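Local coordinates for pyridoxamine 5'-phosphate oxidase-related, FMN-binding (Mycobacterium smegmatis, PDB 3F7E), which probably binds the deazaflavin coenzyme F420 and uses it in reductions, as a member of the pyridoxamine 5'-phosphate oxidase-like, FMN-binding clan, at residues A[43-47]-A[94-98]; A[75-79]-A[125-129]. All blocks are in the same frame, centred on the assembly; numbering follows the deposited sequence. Where two conformers were deposited one is given.

Both contacts reach the same antiparallel sheet, but they sit on opposite sides of the chain's centre, with their own centres about 22 Å apart. Both are partly buried. Contact 1 packs helix 93-101 against strand 43-48, nearer the middle of the chain, with F45 and L98 buried. F94, Y95 and L98 pack on side chains and backbone of the strand. Contact 2 pairs strands 76-88 and 116-127 further out. It rests on backbone hydrogen bonds. L77 and V79 are buried, while the E78/S127 face is hydrated and Q129 is exposed; E78 meets the second subunit. Strand 116-127 lies between 76-88 and 43-48 in the sheet. The two contacts also touch directly: L43 CD1 packs 4.0 Å from V79 CG1.

Contact 1: residues A[43-47]-A[94-98]; sequences LRFTH and FYLKL
Residues 43-47 are an extended strand and 94-98 are a turn of alpha helix. The two short axes approach to 8.5 Å, and their N-to-C directions make an angle of 115°, with a signed crossing of -115°. The closest CA pair is T46 and Y95, at 5.8 Å. The contact buries 263 Å². R44 and T46 point their CB atoms at the helix; F45, between them, points away into the core.

F94 takes chi1 t and chi2 76°, which turns the ring onto R44-T46. F94 CZ is 3.5 Å from R44 CB. F94 CE2 is 3.6 Å from F45 C and 3.8 Å from T46 N, so the ring edge meets the backbone there. The guanidinium of R44 leads away to a salt bridge with D39. The backbone N atoms of F94 and Y95 are hydrogen-bonded to the carboxylate of D89.

Y95, also chi1 t, points sideways. Its CD2 is 3.7 Å from T46 OG1, which lies at the ring edge. That hydroxyl is hydrogen-bonded to R116.

L98 closes the turn: its N donates to F94 O at 3.0 Å. L98 has chi1 m and chi2 t, and its CD1 lies 3.8 Å from T46 CG2 (T46 chi1 t). CD1 also lies 4.4 Å from F45 C.

F94 and L98, one turn apart, thus cover the strand between R44 and T46. F94 also touches I118, and L98 touches A37, on the strands flanking 43-48. This is a helix packed on the face of an antiparallel sheet, in the split beta-barrel fold of PNPOx-like proteins.

Contact 2: residues A[75-79]-A[125-129]; sequences RYLEV and AFSKQ
Strand 76-79 runs antiparallel to strand 125-127. The axes of these short segments approach to 4.8 Å, with 157° between their N-to-C directions, and 420 Å² is buried. E78 and S127 form a hydrogen-bonded pair with CA atoms 5.1 Å apart. E78 N donates to S127 O at 2.8 Å, and S127 N donates to E78 O at 2.9 Å. V79 and F126 follow as a non-hydrogen-bonded pair. CA-H...O contacts join F126 CA to E78 O (3.3 Å) and V79 CA to A125 O (3.5 Å).

Y76 has the most surface covered. Its chi1 p rotamer carries the ring over the chain end, with K128 O over one ring face and Y76 OH 3.1 Å from Q129 CA. Water 1 links the backbones, accepting from Y76 N at 3.1 Å and lying 2.8 Å from K128 O. Past S127 the pairing ends: K128 has psi 17°.

F126, with chi1 m, shares a face with L77 and V79. Its CE2 is 3.8 Å from V79 CG1, and its CD2 is 4.1 Å from L77 CD2. V2, V4 and P5 also pack on this ring.

S127 shares the other face with E78. Water 3 lies 2.7 Å from S127 OG and donates to E78 OE1 at 2.6 Å. Water 2 lies 2.9 Å from Y76 OH and donates to E78 OE2 at 2.8 Å. E78 also packs on V31 of the second subunit.

This is a regular antiparallel pairing with one apolar and one hydrated face, between neighbouring strands 76-88 and 116-127 of the split barrel, at the subunit interface.

Contact 1: residues A[43-47]-A[94-98]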
ATOM      1  N   LEU A  43      -2.761 -14.959   5.390  1.00  7.34           N
ATOM      2  CA  LEU A  43      -2.112 -13.797   6.027  1.00  6.72           C
ATOM      3  C   LEU A  43      -2.888 -13.440   7.285  1.00  6.31           C
ATOM      4  O   LEU A  43      -4.124 -13.507   7.297  1.00  7.65           O
ATOM      5  CB  LEU A  43      -2.164 -12.585   5.080  1.00  7.55           C
ATOM      6  CG  LEU A  43      -1.294 -12.716   3.819  1.00  7.87           C
ATOM      7  CD1 LEU A  43      -1.767 -11.745   2.715  1.00  8.85           C
ATOM      8  CD2 LEU A  43       0.198 -12.518   4.142  1.00  9.02           C
ATOM      9  N   ARG A  44      -2.176 -13.045   8.338  1.00  6.54           N
ATOM     10  CA  ARG A  44      -2.825 -12.570   9.565  1.00  7.01           C
ATOM     11  C   ARG A  44      -2.280 -11.191   9.945  1.00  6.59           C
ATOM     12  O   ARG A  44      -1.062 -10.939   9.819  1.00  7.93           O
ATOM     13  CB  ARG A  44      -2.601 -13.564  10.709  1.00  7.53           C
ATOM     14  CG  ARG A  44      -3.380 -14.844  10.542  1.00  7.63           C
ATOM     15  CD  ARG A  44      -3.110 -15.815  11.726  1.00 10.12           C
ATOM     16  NE  ARG A  44      -4.009 -16.975  11.728  1.00 10.62           N
ATOM     17  CZ  ARG A  44      -3.777 -18.090  11.045  1.00 10.23           C
ATOM     18  NH1 ARG A  44      -2.663 -18.230  10.337  1.00 10.73           N
ATOM     19  NH2 ARG A  44      -4.667 -19.066  11.071  1.00 12.89           N
ATOM     20  N   PHE A  45      -3.194 -10.337  10.421  1.00  6.52           N
ATOM     21  CA  PHE A  45      -2.895  -8.964  10.843  1.00  6.58           C
ATOM     22  C   PHE A  45      -3.471  -8.708  12.227  1.00  6.70           C
ATOM     23  O   PHE A  45      -4.447  -9.339  12.612  1.00  7.57           O
ATOM     24  CB  PHE A  45      -3.536  -7.954   9.874  1.00  7.36           C
ATOM     25  CG  PHE A  45      -3.171  -8.184   8.432  1.00  7.34           C
ATOM     26  CD1 PHE A  45      -3.901  -9.086   7.621  1.00  8.00           C
ATOM     27  CD2 PHE A  45      -2.085  -7.520   7.877  1.00  7.11           C
ATOM     28  CE1 PHE A  45      -3.545  -9.290   6.297  1.00  8.44           C
ATOM     29  CE2 PHE A  45      -1.731  -7.719   6.564  1.00  7.49           C
ATOM     30  CZ  PHE A  45      -2.451  -8.610   5.769  1.00  7.69           C
ATOM     31  N   THR A  46      -2.889  -7.737  12.945  1.00  7.36           N
ATOM     32  CA  THR A  46      -3.443  -7.287  14.201  1.00  8.03           C
ATOM     33  C   THR A  46      -4.202  -5.982  13.948  1.00  8.45           C
ATOM     34  O   THR A  46      -3.704  -5.077  13.286  1.00  9.17           O
ATOM     35  CB  THR A  46      -2.364  -7.104  15.306  1.00  8.44           C
ATOM     36  OG1 THR A  46      -2.979  -6.622  16.502  1.00  9.00           O
ATOM     37  CG2 THR A  46      -1.243  -6.126  14.895  1.00 10.70           C
ATOM     38  N   HIS A  47      -5.436  -5.921  14.457  1.00  9.09           N
ATOM     39  CA  HIS A  47      -6.307  -4.726  14.328  1.00 10.57           C
ATOM     40  C   HIS A  47      -7.009  -4.542  15.678  1.00  9.32           C
ATOM     41  O   HIS A  47      -7.043  -5.439  16.525  1.00  9.13           O
ATOM     42  CB  HIS A  47      -7.441  -4.930  13.270  1.00 12.80           C
ATOM     43  CG  HIS A  47      -7.036  -4.803  11.818  1.00 15.28           C
ATOM     44  ND1 HIS A  47      -6.120  -5.629  11.192  1.00 18.86           N
ATOM     45  CD2 HIS A  47      -7.480  -3.955  10.858  1.00 18.29           C
ATOM     46  CE1 HIS A  47      -6.008  -5.281   9.919  1.00 17.52           C
ATOM     47  NE2 HIS A  47      -6.829  -4.271   9.689  1.00 17.38           N
ATOM     48  N   PHE A  94      -1.317 -12.381  20.045  1.00  9.74           N
ATOM     49  CA  PHE A  94      -1.009 -12.407  18.632  1.00  8.77           C
ATOM     50  C   PHE A  94      -0.212 -11.152  18.246  1.00  8.86           C
ATOM     51  O   PHE A  94       0.773 -11.223  17.498  1.00  9.39           O
ATOM     52  CB  PHE A  94      -2.255 -12.575  17.739  1.00  8.59           C
ATOM     53  CG  PHE A  94      -1.915 -12.472  16.289  1.00  7.76           C
ATOM     54  CD1 PHE A  94      -1.295 -13.518  15.624  1.00  9.68           C
ATOM     55  CD2 PHE A  94      -2.111 -11.278  15.617  1.00  9.78           C
ATOM     56  CE1 PHE A  94      -0.924 -13.386  14.267  1.00 11.31           C
ATOM     57  CE2 PHE A  94      -1.759 -11.145  14.298  1.00 10.88           C
ATOM     58  CZ  PHE A  94      -1.143 -12.188  13.612  1.00 10.59           C
ATOM     59  N   TYR A  95      -0.663  -9.992  18.731  1.00  9.48           N
ATOM     60  CA  TYR A  95       0.096  -8.754  18.544  1.00  9.93           C
ATOM     61  C   TYR A  95       1.577  -8.962  18.935  1.00 10.45           C
ATOM     62  O   TYR A  95       2.498  -8.520  18.223  1.00 10.85           O
ATOM     63  CB  TYR A  95      -0.576  -7.657  19.383  1.00 11.61           C
ATOM     64  CG  TYR A  95       0.112  -6.304  19.446  1.00 13.80           C
ATOM     65  CD1 TYR A  95       1.241  -6.105  20.232  1.00 15.29           C
ATOM     66  CD2 TYR A  95      -0.409  -5.212  18.753  1.00 15.84           C
ATOM     67  CE1 TYR A  95       1.849  -4.837  20.306  1.00 19.01           C
ATOM     68  CE2 TYR A  95       0.185  -3.964  18.809  1.00 18.68           C
ATOM     69  CZ  TYR A  95       1.315  -3.783  19.583  1.00 19.59           C
ATOM     70  OH  TYR A  95       1.895  -2.530  19.635  1.00 23.37           O
ATOM     71  N   LEU A  96       1.824  -9.617  20.071  1.00 10.18           N
ATOM     72  CA  LEU A  96       3.202  -9.825  20.516  1.00 11.52           C
ATOM     73  C   LEU A  96       3.973 -10.813  19.642  1.00 11.75           C
ATOM     74  O   LEU A  96       5.174 -10.641  19.440  1.00 12.07           O
ATOM     75  CB  LEU A  96       3.231 -10.266  21.975  1.00 12.73           C
ATOM     76  CG  LEU A  96       2.844  -9.202  22.999  1.00 14.99           C
ATOM     77  CD1 LEU A  96       2.991  -9.766  24.406  1.00 18.75           C
ATOM     78  CD2 LEU A  96       3.736  -7.950  22.843  1.00 16.68           C
ATOM     79  N   LYS A  97       3.303 -11.839  19.115  1.00 12.47           N
ATOM     80  CA  LYS A  97       3.961 -12.698  18.124  1.00 13.11           C
ATOM     81  C   LYS A  97       4.407 -11.945  16.863  1.00 12.87           C
ATOM     82  O   LYS A  97       5.492 -12.216  16.327  1.00 13.16           O
ATOM     83  CB  LYS A  97       3.044 -13.843  17.737  1.00 14.07           C
ATOM     84  CG  LYS A  97       2.853 -14.888  18.813  1.00 15.08           C
ATOM     85  CD  LYS A  97       1.998 -16.042  18.275  1.00 18.28           C
ATOM     86  CE  LYS A  97       1.767 -17.104  19.328  1.00 20.02           C
ATOM     87  NZ  LYS A  97       3.012 -17.857  19.567  1.00 22.80           N
ATOM     88  N   LEU A  98       3.576 -11.010  16.383  1.00 11.95           N
ATOM     89  CA  LEU A  98       3.956 -10.185  15.210  1.00 12.76           C
ATOM     90  C   LEU A  98       5.152  -9.315  15.563  1.00 12.27           C
ATOM     91  O   LEU A  98       6.127  -9.255  14.820  1.00 12.61           O
ATOM     92  CB  LEU A  98       2.797  -9.313  14.665  1.00 12.75           C
ATOM     93  CG  LEU A  98       1.742 -10.021  13.839  1.00 12.86           C
ATOM     94  CD1 LEU A  98       0.757  -8.957  13.423  1.00 15.16           C
ATOM     95  CD2 LEU A  98       2.442 -10.561  12.645  1.00 14.20           C
TER

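Contact 2: residues A[75-79]-A[125-129]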
ATOM      1  N   ARG A  75      11.669  -6.249  -7.422  1.00 15.25           N
ATOM      2  CA  ARG A  75      11.154  -7.487  -6.826  1.00 12.96           C
ATOM      3  C   ARG A  75      10.013  -7.145  -5.842  1.00 11.18           C
ATOM      4  O   ARG A  75      10.265  -6.486  -4.823  1.00 10.71           O
ATOM      5  CB  ARG A  75      12.279  -8.160  -6.079  1.00 14.39           C
ATOM      6  CG  ARG A  75      11.823  -9.381  -5.439  1.00 13.01           C
ATOM      7  CD  ARG A  75      13.004 -10.182  -5.017  1.00 15.65           C
ATOM      8  NE  ARG A  75      12.579 -11.423  -4.393  1.00 15.94           N
ATOM      9  CZ  ARG A  75      12.241 -12.533  -5.051  1.00 15.41           C
ATOM     10  NH1 ARG A  75      12.330 -12.604  -6.377  1.00 19.29           N
ATOM     11  NH2 ARG A  75      11.846 -13.610  -4.378  1.00 17.22           N
ATOM     12  N   TYR A  76       8.775  -7.597  -6.122  1.00 10.29           N
ATOM     13  CA  TYR A  76       7.630  -7.196  -5.320  1.00  9.07           C
ATOM     14  C   TYR A  76       6.522  -8.225  -5.436  1.00  9.00           C
ATOM     15  O   TYR A  76       6.552  -9.086  -6.362  1.00  9.40           O
ATOM     16  CB  TYR A  76       7.125  -5.821  -5.764  1.00 10.01           C
ATOM     17  CG  TYR A  76       6.605  -5.761  -7.169  1.00 11.35           C
ATOM     18  CD1 TYR A  76       5.301  -6.169  -7.469  1.00 10.63           C
ATOM     19  CD2 TYR A  76       7.388  -5.235  -8.199  1.00 13.97           C
ATOM     20  CE1 TYR A  76       4.795  -6.093  -8.762  1.00 12.95           C
ATOM     21  CE2 TYR A  76       6.886  -5.156  -9.508  1.00 15.39           C
ATOM     22  CZ  TYR A  76       5.588  -5.579  -9.762  1.00 13.91           C
ATOM     23  OH  TYR A  76       5.094  -5.483 -11.041  1.00 16.98           O
ATOM     24  N   LEU A  77       5.496  -8.087  -4.580  1.00  9.61           N
ATOM     25  CA  LEU A  77       4.382  -9.076  -4.626  1.00  7.09           C
ATOM     26  C   LEU A  77       3.150  -8.320  -4.172  1.00  8.27           C
ATOM     27  O   LEU A  77       3.145  -7.699  -3.098  1.00  9.01           O
ATOM     28  CB  LEU A  77       4.622 -10.312  -3.759  1.00  8.46           C
ATOM     29  CG  LEU A  77       3.573 -11.418  -3.861  1.00  9.13           C
ATOM     30  CD1 LEU A  77       3.564 -12.021  -5.271  1.00  9.64           C
ATOM     31  CD2 LEU A  77       3.850 -12.522  -2.869  1.00 10.36           C
ATOM     32  N   GLU A  78       2.105  -8.428  -5.000  1.00  8.00           N
ATOM     33  CA  GLU A  78       0.781  -7.873  -4.713  1.00  8.06           C
ATOM     34  C   GLU A  78      -0.176  -9.024  -4.472  1.00  8.07           C
ATOM     35  O   GLU A  78      -0.314  -9.899  -5.332  1.00  8.61           O
ATOM     36  CB  GLU A  78       0.291  -7.029  -5.902  1.00  9.23           C
ATOM     37  CG  GLU A  78       1.203  -5.861  -6.223  1.00  9.45           C
ATOM     38  CD  GLU A  78       0.983  -5.297  -7.590  1.00 11.63           C
ATOM     39  OE1 GLU A  78       0.001  -5.705  -8.244  1.00 13.88           O
ATOM     40  OE2 GLU A  78       1.787  -4.434  -8.033  1.00 12.93           O
ATOM     41  N   VAL A  79      -0.836  -9.026  -3.308  1.00  7.96           N
ATOM     42  CA  VAL A  79      -1.745 -10.111  -2.916  1.00  8.77           C
ATOM     43  C   VAL A  79      -3.161  -9.578  -2.765  1.00  8.70           C
ATOM     44  O   VAL A  79      -3.398  -8.773  -1.896  1.00 11.90           O
ATOM     45  CB  VAL A  79      -1.337 -10.734  -1.550  1.00  9.38           C
ATOM     46  CG1 VAL A  79      -2.195 -11.983  -1.217  1.00 10.88           C
ATOM     47  CG2 VAL A  79       0.174 -11.102  -1.519  1.00 11.05           C
ATOM     48  N   ALA A 125      -5.570 -13.837  -5.380  1.00  8.50           N
ATOM     49  CA  ALA A 125      -4.755 -13.523  -6.556  1.00  8.58           C
ATOM     50  C   ALA A 125      -3.388 -13.004  -6.111  1.00  7.65           C
ATOM     51  O   ALA A 125      -3.260 -12.380  -5.055  1.00  7.71           O
ATOM     52  CB  ALA A 125      -5.445 -12.475  -7.463  1.00  9.51           C
ATOM     53  N   PHE A 126      -2.394 -13.265  -6.956  1.00  8.43           N
ATOM     54  CA  PHE A 126      -1.044 -12.746  -6.800  1.00  8.72           C
ATOM     55  C   PHE A 126      -0.574 -12.102  -8.096  1.00  9.28           C
ATOM     56  O   PHE A 126      -0.852 -12.605  -9.183  1.00 11.03           O
ATOM     57  CB  PHE A 126      -0.057 -13.870  -6.472  1.00  9.71           C
ATOM     58  CG  PHE A 126      -0.331 -14.565  -5.184  1.00 10.18           C
ATOM     59  CD1 PHE A 126      -1.112 -15.714  -5.142  1.00 12.68           C
ATOM     60  CD2 PHE A 126       0.193 -14.064  -3.991  1.00 11.81           C
ATOM     61  CE1 PHE A 126      -1.344 -16.373  -3.949  1.00 12.58           C
ATOM     62  CE2 PHE A 126      -0.049 -14.720  -2.765  1.00 12.24           C
ATOM     63  CZ  PHE A 126      -0.823 -15.885  -2.761  1.00 12.13           C
ATOM     64  N   SER A 127       0.210 -11.027  -7.975  1.00  8.88           N
ATOM     65  CA  SER A 127       0.893 -10.450  -9.130  1.00 10.16           C
ATOM     66  C   SER A 127       2.269  -9.945  -8.722  1.00 10.10           C
ATOM     67  O   SER A 127       2.429  -9.329  -7.683  1.00  9.72           O
ATOM     68  CB  SER A 127       0.113  -9.266  -9.720  1.00 11.10           C
ATOM     69  OG  SER A 127       0.795  -8.771 -10.865  1.00 14.30           O
ATOM     70  N   LYS A 128       3.254 -10.220  -9.572  1.00 11.10           N
ATOM     71  CA  LYS A 128       4.625  -9.761  -9.348  1.00 12.23           C
ATOM     72  C   LYS A 128       5.210  -9.091 -10.610  1.00 13.63           C
ATOM     73  O   LYS A 128       6.436  -8.907 -10.738  1.00 13.63           O
ATOM     74  CB  LYS A 128       5.539 -10.879  -8.800  1.00 12.81           C
ATOM     75  CG  LYS A 128       5.492 -12.259  -9.514  1.00 15.34           C
ATOM     76  CD  LYS A 128       6.110 -12.213 -10.901  1.00 18.17           C
ATOM     77  CE  LYS A 128       6.033 -13.580 -11.571  1.00 20.59           C
ATOM     78  NZ  LYS A 128       6.539 -13.574 -12.993  1.00 23.41           N
ATOM     79  N   GLN A 129       4.329  -8.720 -11.536  0.50 15.27           N
ATOM     80  CA  GLN A 129       4.722  -7.990 -12.749  0.50 16.91           C
ATOM     81  C   GLN A 129       3.635  -7.035 -13.244  0.50 17.34           C
ATOM     82  O   GLN A 129       2.493  -7.079 -12.792  0.50 16.56           O
ATOM     83  CB  GLN A 129       5.137  -8.951 -13.864  0.50 17.93           C
ATOM     84  CG  GLN A 129       4.019  -9.837 -14.410  0.50 19.28           C
ATOM     85  CD  GLN A 129       4.538 -10.950 -15.304  0.50 24.32           C
ATOM     86  OE1 GLN A 129       3.806 -11.486 -16.138  0.50 22.71           O
ATOM     87  NE2 GLN A 129       5.805 -11.305 -15.133  0.50 21.59           N
TER
HETATM   88  O   HOH W   1       8.657  -8.599  -9.037  1.00 15.62           O
HETATM   89  O   HOH W   2       2.473  -4.344 -10.712  1.00 23.41           O
HETATM   90  O   HOH W   3       0.127  -6.127 -10.856  1.00 17.29           O